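Local atomic coordinates of 2-c-methyl-d-erythritol 4-phosphate cytidylyltransferase (Streptococcus pneumoniae, PDB entry 2VSH), a protein that catalyses the transfer of the cytidylyl group of CTP to D-ribitol 5-phosphate, giving the activated ribitol used for teichoic acid precursors. Residues K219-T222 with V223-K227. Numbering follows the deposited sequence.
Sequences KITT and VTDLK
D225, in the first turn of helix 223-232, reaches back over the loop that leads into it and binds the backbone of T221 and T222. Its CB lies against the loop, 3.7 Å from CA of I220. With CG set beside its own backbone N (chi1 -62°), the carboxylate turns toward the incoming chain rather than along the helix, and D225 CG lies 3.5 Å from K219 O. OD2 accepts hydrogen bonds from two backbone amides. T221 N meets the anti lone pair of D225 OD2 at 3.0 Å, while T222 N comes from above the carboxylate plane, 44° out of it, on the straighter of the two bonds. The short aspartate side chain suits the place by bringing its carboxylate to both N-H groups. Two bonds to one oxygen probably fix its rotation, and a negative charge in the first turn should also suit the helix dipole. OD1 is met by a water only weakly; the same water lies 2.7 Å from OG1 of T222.

T222 completes the exchange: its OG1, placed between backbone N and carbonyl carbon (chi1 70°), accepts from D225 N at 3.1 Å, one of the first-turn amides that lack a helical carbonyl partner. Threonine suits this place because its short hydroxyl reaches that N-H. The first turn closes with L226 N bonded to T222 O. CG2 of I220 also makes a loose apolar contact with CB of L226 (4.3 Å).

K219's side chain lies close to that of R86, which probably binds CTP. The reciprocal T222-D225 pairing is a capping box, with T222 as the N-cap of the C-terminal helix.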
loop_
_atom_site.group_PDB
_atom_site.type_symbol
_atom_site.label_atom_id
_atom_site.label_comp_id
_atom_site.label_asym_id
_atom_site.label_seq_id
_atom_site.Cartn_x
_atom_site.Cartn_y
_atom_site.Cartn_z
ATOM N N LYS A 219 -9.433 2.447 -3.698
ATOM C CA LYS A 219 -10.264 2.739 -2.547
ATOM C C LYS A 219 -10.089 4.223 -2.205
ATOM O O LYS A 219 -8.978 4.670 -1.931
ATOM C CB LYS A 219 -9.869 1.860 -1.361
ATOM C CG LYS A 219 -10.832 1.952 -0.200
ATOM C CD LYS A 219 -10.437 1.057 0.963
ATOM C CE LYS A 219 -11.640 0.852 1.863
ATOM N NZ LYS A 219 -11.245 0.219 3.135
ATOM N N ILE A 220 -11.174 4.990 -2.256
ATOM C CA ILE A 220 -11.066 6.437 -2.039
ATOM C C ILE A 220 -11.203 6.707 -0.544
ATOM O O ILE A 220 -12.307 6.791 -0.024
ATOM C CB ILE A 220 -12.088 7.251 -2.883
ATOM C CG1 ILE A 220 -11.927 6.916 -4.368
ATOM C CG2 ILE A 220 -11.909 8.757 -2.639
ATOM C CD1 ILE A 220 -13.095 7.345 -5.252
ATOM N N THR A 221 -10.055 6.802 0.128
ATOM C CA THR A 221 -9.984 6.965 1.579
ATOM C C THR A 221 -9.507 8.368 1.951
ATOM O O THR A 221 -10.120 9.036 2.777
ATOM C CB THR A 221 -9.008 5.903 2.191
ATOM O OG1 THR A 221 -9.608 4.608 2.088
ATOM C CG2 THR A 221 -8.708 6.193 3.647
ATOM N N THR A 222 -8.411 8.802 1.339
ATOM C CA THR A 222 -7.784 10.055 1.689
ATOM C C THR A 222 -8.063 11.099 0.607
ATOM O O THR A 222 -8.512 10.764 -0.490
ATOM C CB THR A 222 -6.237 9.902 1.838
ATOM O OG1 THR A 222 -5.670 9.671 0.551
ATOM C CG2 THR A 222 -5.868 8.746 2.775
ATOM N N VAL A 223 -7.792 12.360 0.918
ATOM C CA VAL A 223 -7.945 13.439 -0.066
ATOM C C VAL A 223 -6.978 13.254 -1.262
ATOM O O VAL A 223 -7.265 13.709 -2.369
ATOM C CB VAL A 223 -7.794 14.857 0.583
ATOM C CG1 VAL A 223 -8.461 15.928 -0.280
ATOM C CG2 VAL A 223 -8.433 14.882 1.955
ATOM N N THR A 224 -5.856 12.569 -1.041
ATOM C CA THR A 224 -4.977 12.149 -2.145
ATOM C C THR A 224 -5.668 11.117 -3.050
ATOM O O THR A 224 -5.596 11.215 -4.270
ATOM C CB THR A 224 -3.635 11.602 -1.623
ATOM O OG1 THR A 224 -2.926 12.661 -0.968
ATOM C CG2 THR A 224 -2.770 11.048 -2.766
ATOM N N ASP A 225 -6.350 10.146 -2.452
ATOM C CA ASP A 225 -7.095 9.148 -3.239
ATOM C C ASP A 225 -8.167 9.824 -4.084
ATOM O O ASP A 225 -8.405 9.432 -5.225
ATOM C CB ASP A 225 -7.741 8.098 -2.345
ATOM C CG ASP A 225 -6.734 7.303 -1.573
ATOM O OD1 ASP A 225 -5.592 7.168 -2.056
ATOM O OD2 ASP A 225 -7.076 6.825 -0.482
ATOM N N LEU A 226 -8.805 10.839 -3.506
ATOM C CA LEU A 226 -9.821 11.632 -4.188
ATOM C C LEU A 226 -9.252 12.306 -5.446
ATOM O O LEU A 226 -9.904 12.311 -6.496
ATOM C CB LEU A 226 -10.368 12.706 -3.239
ATOM C CG LEU A 226 -11.848 13.126 -3.234
ATOM C CD1 LEU A 226 -11.947 14.607 -2.913
ATOM C CD2 LEU A 226 -12.605 12.801 -4.533
ATOM N N LYS A 227 -8.052 12.880 -5.322
ATOM C CA LYS A 227 -7.342 13.512 -6.447
ATOM C C LYS A 227 -7.056 12.503 -7.556
ATOM O O LYS A 227 -7.265 12.787 -8.730
ATOM C CB LYS A 227 -6.003 14.088 -5.997
ATOM C CG LYS A 227 -6.038 15.124 -4.905
ATOM C CD LYS A 227 -4.597 15.614 -4.675
ATOM C CE LYS A 227 -4.520 16.617 -3.535
ATOM N NZ LYS A 227 -3.103 17.038 -3.311
HETATM O O HOH W 1 -3.337 8.370 0.161
HETATM O O HOH W 2 -3.960 12.407 1.614
#